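Long-range contacts in VAO-type flavoprotein oxidase VAO615 (Myceliophthora thermophila, PDB 6F72), which probably acts as an oxidoreductase that carries bicovalently bound FAD and, once reduced, reacts rapidly with molecular oxygen, although its substrate is unknown: residues A94-V98 against Y123-V127; D299-G304 against T389-H394; H327-P331 against G472-C476; Y536-L540 against G557-E561. Numbering follows the deposited sequence.

Interaction 1 of 4, residues A94-V98 against Y123-V127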
loop_
_atom_site.group_PDB
_atom_site.type_symbol
_atom_site.label_atom_id
_atom_site.label_comp_id
_atom_site.label_asym_id
_atom_site.label_seq_id
_atom_site.Cartn_x
_atom_site.Cartn_y
_atom_site.Cartn_z
ATOM N N ALA A 94 8.308 12.721 8.573
ATOM C CA ALA A 94 8.463 14.014 7.914
ATOM C C ALA A 94 7.110 14.495 7.365
ATOM O O ALA A 94 6.354 13.691 6.791
ATOM C CB ALA A 94 9.508 13.929 6.816
ATOM N N PRO A 95 6.785 15.794 7.568
ATOM C CA PRO A 95 5.498 16.353 7.141
ATOM C C PRO A 95 5.200 16.245 5.646
ATOM O O PRO A 95 4.152 15.745 5.273
ATOM C CB PRO A 95 5.603 17.825 7.558
ATOM C CG PRO A 95 6.535 17.793 8.722
ATOM C CD PRO A 95 7.575 16.796 8.313
ATOM N N GLY A 96 6.108 16.704 4.795
ATOM C CA GLY A 96 5.814 16.780 3.371
ATOM C C GLY A 96 6.540 15.779 2.498
ATOM O O GLY A 96 6.406 15.844 1.280
ATOM N N ASP A 97 7.299 14.860 3.102
ATOM C CA ASP A 97 8.086 13.891 2.326
ATOM C C ASP A 97 7.222 12.715 1.932
ATOM O O ASP A 97 6.281 12.371 2.650
ATOM C CB ASP A 97 9.297 13.356 3.098
ATOM C CG ASP A 97 10.568 14.132 2.819
ATOM O OD1 ASP A 97 10.782 15.158 3.500
ATOM O OD2 ASP A 97 11.361 13.700 1.926
ATOM N N VAL A 98 7.549 12.104 0.793
ATOM C CA VAL A 98 7.032 10.771 0.459
ATOM C C VAL A 98 8.190 9.779 0.387
ATOM O O VAL A 98 9.359 10.200 0.310
ATOM C CB VAL A 98 6.127 10.759 -0.799
ATOM C CG1 VAL A 98 4.812 11.460 -0.503
ATOM C CG2 VAL A 98 6.811 11.376 -2.016
ATOM N N TYR A 123 6.540 17.739 -4.085
ATOM C CA TYR A 123 6.141 17.892 -2.692
ATOM C C TYR A 123 5.120 19.018 -2.578
ATOM O O TYR A 123 5.198 19.979 -3.356
ATOM C CB TYR A 123 7.377 18.188 -1.830
ATOM C CG TYR A 123 8.175 16.961 -1.449
ATOM C CD1 TYR A 123 8.024 15.750 -2.139
ATOM C CD2 TYR A 123 9.104 17.019 -0.412
ATOM C CE1 TYR A 123 8.761 14.631 -1.793
ATOM C CE2 TYR A 123 9.849 15.902 -0.057
ATOM C CZ TYR A 123 9.665 14.714 -0.749
ATOM O OH TYR A 123 10.383 13.601 -0.396
ATOM N N PRO A 124 4.149 18.897 -1.638
ATOM C CA PRO A 124 3.171 19.975 -1.406
ATOM C C PRO A 124 3.866 21.226 -0.848
ATOM O O PRO A 124 4.882 21.092 -0.179
ATOM C CB PRO A 124 2.254 19.385 -0.316
ATOM C CG PRO A 124 3.152 18.468 0.453
ATOM C CD PRO A 124 4.062 17.857 -0.591
ATOM N N SER A 125 3.312 22.412 -1.110
ATOM C CA SER A 125 3.823 23.674 -0.562
ATOM C C SER A 125 3.615 23.834 0.950
ATOM O O SER A 125 4.495 24.338 1.656
ATOM C CB SER A 125 3.159 24.844 -1.270
ATOM O OG SER A 125 3.528 24.889 -2.625
ATOM N N TYR A 126 2.430 23.448 1.428
ATOM C CA TYR A 126 2.049 23.555 2.847
ATOM C C TYR A 126 1.370 22.277 3.323
ATOM O O TYR A 126 0.677 21.600 2.548
ATOM C CB TYR A 126 1.105 24.738 3.080
ATOM C CG TYR A 126 1.763 26.086 2.927
ATOM C CD1 TYR A 126 2.391 26.711 4.017
ATOM C CD2 TYR A 126 1.760 26.743 1.692
ATOM C CE1 TYR A 126 3.004 27.954 3.871
ATOM C CE2 TYR A 126 2.373 27.972 1.531
ATOM C CZ TYR A 126 2.981 28.581 2.620
ATOM O OH TYR A 126 3.575 29.810 2.428
ATOM N N VAL A 127 1.566 21.976 4.605
ATOM C CA VAL A 127 1.115 20.722 5.213
ATOM C C VAL A 127 0.226 21.044 6.423
ATOM O O VAL A 127 0.673 21.715 7.371
ATOM C CB VAL A 127 2.331 19.856 5.648
ATOM C CG1 VAL A 127 1.891 18.613 6.410
ATOM C CG2 VAL A 127 3.217 19.486 4.457
#

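Interaction 2 of 4, residues D299-G304 against T389-H394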
loop_
_atom_site.group_PDB
_atom_site.type_symbol
_atom_site.label_atom_id
_atom_site.label_comp_id
_atom_site.label_asym_id
_atom_site.label_seq_id
_atom_site.Cartn_x
_atom_site.Cartn_y
_atom_site.Cartn_z
ATOM N N ASP A 299 -6.809 -14.105 19.215
ATOM C CA ASP A 299 -5.438 -14.552 18.977
ATOM C C ASP A 299 -5.227 -15.943 19.573
ATOM O O ASP A 299 -6.065 -16.442 20.320
ATOM C CB ASP A 299 -4.454 -13.536 19.568
ATOM C CG ASP A 299 -3.050 -13.636 18.979
ATOM O OD1 ASP A 299 -2.836 -14.260 17.911
ATOM O OD2 ASP A 299 -2.147 -13.066 19.609
ATOM N N GLY A 300 -4.120 -16.571 19.213
ATOM C CA GLY A 300 -3.730 -17.866 19.740
ATOM C C GLY A 300 -2.468 -18.290 19.019
ATOM O O GLY A 300 -1.933 -17.529 18.209
ATOM N N ILE A 301 -1.997 -19.493 19.339
ATOM C CA ILE A 301 -0.891 -20.177 18.661
ATOM C C ILE A 301 -0.894 -19.921 17.140
ATOM O O ILE A 301 -1.946 -19.976 16.503
ATOM C CB ILE A 301 -0.919 -21.692 19.056
ATOM C CG1 ILE A 301 0.101 -21.995 20.160
ATOM C CG2 ILE A 301 -0.719 -22.644 17.878
ATOM C CD1 ILE A 301 -0.333 -21.604 21.557
ATOM N N VAL A 302 0.269 -19.573 16.584
ATOM C CA VAL A 302 0.431 -19.400 15.131
ATOM C C VAL A 302 1.605 -20.253 14.646
ATOM O O VAL A 302 2.749 -20.057 15.077
ATOM C CB VAL A 302 0.616 -17.914 14.697
ATOM C CG1 VAL A 302 0.806 -17.801 13.184
ATOM C CG2 VAL A 302 -0.577 -17.070 15.111
ATOM N N GLY A 303 1.299 -21.203 13.762
ATOM C CA GLY A 303 2.316 -22.034 13.119
ATOM C C GLY A 303 3.067 -21.285 12.029
ATOM O O GLY A 303 2.483 -20.510 11.264
ATOM N N GLY A 304 4.368 -21.521 11.953
ATOM C CA GLY A 304 5.210 -20.812 10.997
ATOM C C GLY A 304 6.276 -21.696 10.407
ATOM O O GLY A 304 6.612 -22.741 10.973
ATOM N N THR A 389 3.635 -18.281 20.082
ATOM C CA THR A 389 2.584 -18.197 21.107
ATOM C C THR A 389 1.403 -17.348 20.641
ATOM O O THR A 389 0.249 -17.632 20.976
ATOM C CB THR A 389 3.145 -17.605 22.412
ATOM O OG1 THR A 389 4.398 -18.224 22.703
ATOM C CG2 THR A 389 2.190 -17.834 23.594
ATOM N N ASN A 390 1.708 -16.320 19.856
ATOM C CA ASN A 390 0.730 -15.340 19.409
ATOM C C ASN A 390 1.061 -14.896 17.992
ATOM O O ASN A 390 2.089 -15.303 17.436
ATOM C CB ASN A 390 0.729 -14.152 20.373
ATOM C CG ASN A 390 2.095 -13.527 20.512
ATOM O OD1 ASN A 390 2.495 -12.702 19.696
ATOM N ND2 ASN A 390 2.830 -13.937 21.536
ATOM N N TYR A 391 0.204 -14.060 17.411
ATOM C CA TYR A 391 0.430 -13.553 16.061
ATOM C C TYR A 391 1.560 -12.537 15.958
ATOM O O TYR A 391 2.360 -12.619 15.017
ATOM C CB TYR A 391 -0.837 -12.948 15.480
ATOM C CG TYR A 391 -0.659 -12.365 14.091
ATOM C CD1 TYR A 391 -0.235 -13.158 13.018
ATOM C CD2 TYR A 391 -0.929 -11.019 13.851
ATOM C CE1 TYR A 391 -0.074 -12.622 11.747
ATOM C CE2 TYR A 391 -0.780 -10.474 12.585
ATOM C CZ TYR A 391 -0.358 -11.277 11.539
ATOM O OH TYR A 391 -0.221 -10.721 10.292
ATOM N N TYR A 392 1.599 -11.576 16.892
ATOM C CA TYR A 392 2.616 -10.518 16.926
ATOM C C TYR A 392 4.011 -11.134 16.809
ATOM O O TYR A 392 4.778 -10.753 15.922
ATOM C CB TYR A 392 2.478 -9.658 18.197
ATOM C CG TYR A 392 3.323 -8.381 18.223
ATOM C CD1 TYR A 392 4.688 -8.419 18.558
ATOM C CD2 TYR A 392 2.747 -7.128 17.940
ATOM C CE1 TYR A 392 5.455 -7.257 18.593
ATOM C CE2 TYR A 392 3.508 -5.962 17.970
ATOM C CZ TYR A 392 4.861 -6.031 18.298
ATOM O OH TYR A 392 5.630 -4.890 18.323
ATOM N N ASP A 393 4.298 -12.113 17.672
ATOM C CA ASP A 393 5.558 -12.866 17.650
ATOM C C ASP A 393 5.866 -13.504 16.323
ATOM O O ASP A 393 6.994 -13.390 15.846
ATOM C CB ASP A 393 5.573 -13.942 18.729
ATOM C CG ASP A 393 5.775 -13.374 20.110
ATOM O OD1 ASP A 393 5.839 -12.131 20.260
ATOM O OD2 ASP A 393 5.868 -14.185 21.051
ATOM N N HIS A 394 4.867 -14.176 15.741
ATOM C CA HIS A 394 4.993 -14.786 14.410
ATOM C C HIS A 394 5.349 -13.746 13.353
ATOM O O HIS A 394 6.303 -13.944 12.590
ATOM C CB HIS A 394 3.711 -15.526 14.019
ATOM C CG HIS A 394 3.654 -15.923 12.576
ATOM N ND1 HIS A 394 4.217 -17.089 12.104
ATOM C CD2 HIS A 394 3.089 -15.315 11.505
ATOM C CE1 HIS A 394 4.002 -17.181 10.804
ATOM N NE2 HIS A 394 3.325 -16.117 10.414
HETATM O O HOH W 1 -0.547 -11.157 18.656
HETATM O O HOH W 2 5.195 -19.123 13.838
#

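Interaction 3 of 4, residues H327-P331 against G472-C476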
loop_
_atom_site.group_PDB
_atom_site.type_symbol
_atom_site.label_atom_id
_atom_site.label_comp_id
_atom_site.label_asym_id
_atom_site.label_seq_id
_atom_site.Cartn_x
_atom_site.Cartn_y
_atom_site.Cartn_z
ATOM N N HIS A 327 3.000 -23.848 -6.599
ATOM C CA HIS A 327 1.807 -23.061 -6.883
ATOM C C HIS A 327 0.549 -23.920 -6.949
ATOM O O HIS A 327 -0.458 -23.586 -6.317
ATOM C CB HIS A 327 1.965 -22.299 -8.186
ATOM C CG HIS A 327 2.820 -21.084 -8.073
ATOM N ND1 HIS A 327 3.363 -20.462 -9.174
ATOM C CD2 HIS A 327 3.230 -20.376 -6.993
ATOM C CE1 HIS A 327 4.070 -19.419 -8.778
ATOM N NE2 HIS A 327 3.994 -19.338 -7.461
ATOM N N ALA A 328 0.623 -25.018 -7.710
ATOM C CA ALA A 328 -0.482 -25.966 -7.834
ATOM C C ALA A 328 -0.847 -26.626 -6.498
ATOM O O ALA A 328 -1.981 -27.063 -6.326
ATOM C CB ALA A 328 -0.178 -27.021 -8.903
ATOM N N LEU A 329 0.098 -26.674 -5.557
ATOM C CA LEU A 329 -0.139 -27.312 -4.256
ATOM C C LEU A 329 -0.739 -26.403 -3.166
ATOM O O LEU A 329 -1.201 -26.888 -2.116
ATOM C CB LEU A 329 1.125 -28.027 -3.757
ATOM C CG LEU A 329 1.409 -29.412 -4.363
ATOM C CD1 LEU A 329 2.700 -29.955 -3.787
ATOM C CD2 LEU A 329 0.284 -30.418 -4.143
ATOM N N LEU A 330 -0.742 -25.096 -3.437
ATOM C CA LEU A 330 -1.314 -24.091 -2.528
ATOM C C LEU A 330 -2.802 -24.219 -2.177
ATOM O O LEU A 330 -3.134 -24.046 -1.004
ATOM C CB LEU A 330 -1.020 -22.670 -3.024
ATOM C CG LEU A 330 0.437 -22.211 -3.042
ATOM C CD1 LEU A 330 0.534 -20.910 -3.809
ATOM C CD2 LEU A 330 1.002 -22.073 -1.637
ATOM N N PRO A 331 -3.701 -24.489 -3.164
ATOM C CA PRO A 331 -5.151 -24.476 -2.905
ATOM C C PRO A 331 -5.664 -25.012 -1.557
ATOM O O PRO A 331 -6.321 -24.259 -0.841
ATOM C CB PRO A 331 -5.714 -25.279 -4.078
ATOM C CG PRO A 331 -4.836 -24.861 -5.199
ATOM C CD PRO A 331 -3.455 -24.676 -4.612
ATOM N N GLY A 472 -8.912 -14.874 -7.129
ATOM C CA GLY A 472 -7.454 -14.821 -7.012
ATOM C C GLY A 472 -6.865 -15.762 -5.985
ATOM O O GLY A 472 -7.507 -16.061 -4.965
ATOM N N MET A 473 -5.651 -16.239 -6.277
ATOM C CA MET A 473 -4.875 -17.061 -5.355
ATOM C C MET A 473 -3.506 -16.416 -5.020
ATOM O O MET A 473 -3.007 -16.555 -3.896
ATOM C CB MET A 473 -4.700 -18.473 -5.922
ATOM C CG MET A 473 -4.317 -19.511 -4.883
ATOM S SD MET A 473 -4.091 -21.223 -5.417
ATOM C CE MET A 473 -2.518 -21.131 -6.246
ATOM N N LEU A 474 -2.913 -15.727 -6.002
ATOM C CA LEU A 474 -1.617 -15.068 -5.844
ATOM C C LEU A 474 -1.707 -13.556 -6.066
ATOM O O LEU A 474 -2.466 -13.081 -6.919
ATOM C CB LEU A 474 -0.579 -15.659 -6.814
ATOM C CG LEU A 474 -0.394 -17.171 -6.996
ATOM C CD1 LEU A 474 0.654 -17.421 -8.070
ATOM C CD2 LEU A 474 -0.009 -17.884 -5.708
ATOM N N LEU A 475 -0.944 -12.811 -5.280
ATOM C CA LEU A 475 -0.699 -11.407 -5.560
ATOM C C LEU A 475 0.799 -11.302 -5.615
ATOM O O LEU A 475 1.467 -11.369 -4.575
ATOM C CB LEU A 475 -1.279 -10.463 -4.492
ATOM C CG LEU A 475 -1.125 -8.915 -4.563
ATOM C CD1 LEU A 475 0.286 -8.423 -4.267
ATOM C CD2 LEU A 475 -1.585 -8.306 -5.877
ATOM N N CYS A 476 1.311 -11.186 -6.833
ATOM C CA CYS A 476 2.756 -11.043 -7.049
ATOM C C CYS A 476 3.106 -9.614 -7.405
ATOM O O CYS A 476 2.428 -8.981 -8.226
ATOM C CB CYS A 476 3.250 -12.010 -8.116
ATOM S SG CYS A 476 3.096 -13.719 -7.563
#

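Interaction 4 of 4, residues Y536-L540 against G557-E561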
loop_
_atom_site.group_PDB
_atom_site.type_symbol
_atom_site.label_atom_id
_atom_site.label_comp_id
_atom_site.label_asym_id
_atom_site.label_seq_id
_atom_site.Cartn_x
_atom_site.Cartn_y
_atom_site.Cartn_z
ATOM N N TYR A 536 -16.618 0.279 -11.573
ATOM C CA TYR A 536 -16.248 1.667 -11.846
ATOM C C TYR A 536 -17.415 2.644 -12.014
ATOM O O TYR A 536 -17.352 3.754 -11.482
ATOM C CB TYR A 536 -15.250 1.796 -13.018
ATOM C CG TYR A 536 -14.564 3.142 -13.006
ATOM C CD1 TYR A 536 -13.475 3.368 -12.160
ATOM C CD2 TYR A 536 -15.026 4.201 -13.804
ATOM C CE1 TYR A 536 -12.856 4.602 -12.106
ATOM C CE2 TYR A 536 -14.405 5.444 -13.763
ATOM C CZ TYR A 536 -13.324 5.633 -12.912
ATOM O OH TYR A 536 -12.682 6.852 -12.852
ATOM N N ALA A 537 -18.465 2.239 -12.728
ATOM C CA ALA A 537 -19.628 3.111 -12.931
ATOM C C ALA A 537 -20.241 3.526 -11.585
ATOM O O ALA A 537 -20.553 4.706 -11.387
ATOM C CB ALA A 537 -20.667 2.438 -13.813
ATOM N N ARG A 538 -20.371 2.559 -10.671
ATOM C CA ARG A 538 -20.992 2.795 -9.365
ATOM C C ARG A 538 -20.072 3.594 -8.448
ATOM O O ARG A 538 -20.540 4.480 -7.725
ATOM C CB ARG A 538 -21.428 1.502 -8.675
ATOM C CG ARG A 538 -22.452 1.771 -7.583
ATOM C CD ARG A 538 -22.636 0.614 -6.626
ATOM N NE ARG A 538 -23.281 1.100 -5.412
ATOM C CZ ARG A 538 -23.364 0.428 -4.268
ATOM N NH1 ARG A 538 -22.842 -0.792 -4.162
ATOM N NH2 ARG A 538 -23.981 0.982 -3.229
ATOM N N LEU A 539 -18.781 3.269 -8.487
ATOM C CA LEU A 539 -17.749 4.055 -7.810
ATOM C C LEU A 539 -17.774 5.509 -8.265
ATOM O O LEU A 539 -17.613 6.421 -7.450
ATOM C CB LEU A 539 -16.375 3.419 -8.005
ATOM C CG LEU A 539 -16.129 2.125 -7.221
ATOM C CD1 LEU A 539 -14.926 1.351 -7.739
ATOM C CD2 LEU A 539 -15.994 2.383 -5.723
ATOM N N LEU A 540 -17.996 5.723 -9.556
ATOM C CA LEU A 540 -18.081 7.064 -10.125
ATOM C C LEU A 540 -19.328 7.815 -9.674
ATOM O O LEU A 540 -19.277 9.027 -9.428
ATOM C CB LEU A 540 -17.990 7.024 -11.655
ATOM C CG LEU A 540 -17.804 8.354 -12.384
ATOM C CD1 LEU A 540 -16.447 9.003 -12.070
ATOM C CD2 LEU A 540 -17.956 8.129 -13.881
ATOM N N GLY A 557 -7.161 7.428 -9.606
ATOM C CA GLY A 557 -8.300 7.372 -8.689
ATOM C C GLY A 557 -9.639 7.412 -9.401
ATOM O O GLY A 557 -9.727 7.886 -10.542
ATOM N N VAL A 558 -10.696 6.950 -8.723
ATOM C CA VAL A 558 -12.033 7.064 -9.286
ATOM C C VAL A 558 -12.338 8.545 -9.511
ATOM O O VAL A 558 -12.195 9.354 -8.596
ATOM C CB VAL A 558 -13.120 6.410 -8.379
ATOM C CG1 VAL A 558 -14.521 6.675 -8.918
ATOM C CG2 VAL A 558 -12.871 4.915 -8.221
ATOM N N GLY A 559 -12.725 8.886 -10.738
ATOM C CA GLY A 559 -13.108 10.251 -11.082
ATOM C C GLY A 559 -11.935 11.200 -11.279
ATOM O O GLY A 559 -12.127 12.422 -11.325
ATOM N N SER A 560 -10.724 10.645 -11.406
ATOM C CA SER A 560 -9.508 11.456 -11.577
ATOM C C SER A 560 -9.414 12.051 -12.966
ATOM O O SER A 560 -8.729 13.070 -13.157
ATOM C CB SER A 560 -8.252 10.640 -11.293
ATOM O OG SER A 560 -8.195 9.507 -12.131
ATOM N N GLU A 561 -10.094 11.417 -13.924
ATOM C CA GLU A 561 -10.146 11.881 -15.310
ATOM C C GLU A 561 -10.802 13.270 -15.464
ATOM O O GLU A 561 -10.810 13.837 -16.553
ATOM C CB GLU A 561 -10.776 10.805 -16.234
ATOM C CG GLU A 561 -12.303 10.644 -16.168
ATOM C CD GLU A 561 -12.831 9.747 -15.028
ATOM O OE1 GLU A 561 -12.054 9.323 -14.140
ATOM O OE2 GLU A 561 -14.061 9.470 -15.006
#

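Interaction 1 of 4, residues A94-V98 against Y123-V127
How a loop can be fixed to a sheet with few bonds is well illustrated in the FAD-binding domain of this VAO-type enzyme, where the loop 94-98, between helices 89-92 and 101-104, packs on the approach to strand 126-129 of a mixed four-stranded sheet. Pro95 is the first residue to touch: its CB lies 4.0 Å from Val127 CG1, and its ring also meets Ile55 and Trp172 from the strands flanking 126-129. Gly96 follows at the point where the backbones come closest, its CA 6.2 Å from Tyr123 CA. With no side chain, it lets its CA sit 3.9 Å from Val127 CG2, while its carbonyl O rests over one face of the Tyr123 ring, 3.4 Å from Tyr123 CD2, and 3.6 Å from Pro124 CD. That buried oxygen has no hydrogen-bonding partner in the model. Asp97 supplies the main polar tie. Although its CA-to-CB bond points away, OD2 reaches the Tyr123 hydroxyl, and OD1 is held by the backbone of Gln60. The main-chain carbonyls of Ala94 and Asp97 both accept from Lys153 NZ, which joins the loop to the edge strand 150-153. Val98 completes the contact by setting CG2 3.8 Å from Tyr123 CE1 and giving a weak hydrogen bond from N to Tyr123 OH at 3.4 Å. The same hydroxyl donates to Asp97 OD2 in a short bond of 2.5 Å.

Interaction 2 of 4, residues D299-G304 against T389-H394
The N terminus of a helix has amides that need acceptors, and at the start of helix 391-399, packed against the loop and first residues of strand 302-310 of the seven-stranded antiparallel sheet, they are met by its own N-cap and by a residue from across the contact. Asn390 is the N-cap, its OD1 accepting from Asp393 N at 2.8 Å. From the other segment, the carboxylate of Asp299 takes up another amide of the first turn: Tyr391 N donates to Asp299 OD1 at 3.1 Å and more weakly to OD2 at 3.4 Å. Asp299 also forms a salt bridge with Arg216, so its charge is shared between a helix start and a side chain of strand 215-216. Apolar contacts centre on Val302, whose CG2 lies 4.1 Å from Tyr391 CB, while CG1 makes a CH-pi contact over the face of the His394 imidazole, 3.6 Å from the ring centroid. Beyond it, Gly304 CA meets the ring edge, 3.8 Å from His394 CE1; a CB at this glycine would crowd ND1. His394 NE2 is hydrogen-bonded to Thr354 on strand 348-356. Two waters bridge the segments. One donates to Asp299 OD2 and accepts from Tyr392 N; the other donates to Val302 O at 2.9 Å and lies 2.8 Å from His394 ND1.

Interaction 3 of 4, residues H327-P331 against G472-C476
A classic beta bulge, in which Met473 and Leu474 both face Ile418 of the outermost strand 412-419, turns two consecutive side chains toward the same helix. In a regular strand, neighbours would point to opposite faces; here both CA-to-CB bonds are directed at helix 316-335, which lies across the seven-stranded sheet with the local axes 9.7 Å apart at 132°. The Met473 side chain runs out straight to SD, which touches Pro331 CD at 3.6 Å, and then bends so that CE sits 3.2 Å from His327 O and 3.9 Å from Leu330 CB. Leu474 CD2 meets Leu330 CD1 at 3.6 Å, while Leu474 CD1 lies over the face of the His327 ring, 3.9 Å from the centroid, a CH-pi contact. Phe436 meets that imidazole nearly at right angles. Further along the strand, Cys476 is tied to Cys450 by a disulfide. No hydrogen bond crosses between the two segments: dispersion contacts and one CH-pi contact hold the interface, which therefore rests on close packing of the side chains.

Interaction 4 of 4, residues Y536-L540 against G557-E561
A type II beta turn can present one residue as a knob, and in the berberine-bridge-enzyme-like C-terminal region the turn from Gly557 to Ser560 does so against the first turn of helix 536-546. The bump is Val558, which fills a hollow walled by Tyr536, Leu539 and Leu540. Its CG1 presses on the helix backbone, 3.4 Å from Leu539 O and 3.7 Å from Leu540 N, whereas CG2 fits beside Leu539 CB at 3.8 Å and Tyr536 CE1 at 3.9 Å. Tyr532 from helix 527-532 and Phe286 also touch this valine, so the pocket continues beyond the two segments. Gly559 offers a shallower dent: with phi at 78° and no side chain, it admits Leu540 CD1 to 3.7 Å from its CA. The same methyl lies 3.8 Å from Glu561 OE2. The turn is closed on its own side by Ser560, whose N and OG both donate to Gly557 O. Tyr536 swings its phenol over to the turn, bringing OH 3.6 Å from Val558 CA and making a weak hydrogen bond of 2.9 Å from OH to Glu561 OE1. In return, the hydroxyl accepts an almost straight bond from the turn, Gly559 N to Tyr536 OH, at 2.9 Å and 176°.

How the interactions relate
Followed from the N terminus, the four contacts show very different loop lengths in one flavoprotein. Interaction 1 closes a short loop, with 24 residues between its segments, at the mixed sheet of the FAD-binding domain. Interactions 2 and 3 span 84 and 140 residues and cross: strand 302-310 and helix 316-335 follow each other, then their partners come in the same order, and both contacts reach the seven-stranded sheet, their centres about 23 Å apart. Interaction 4 opens after both have closed and spans just 16 residues, joining helix 536-546 to the turn before strand 563-565. Interactions 1 and 3, and likewise 2 and 4, lie on opposite sides of the chain's centre, and no two contacts touch.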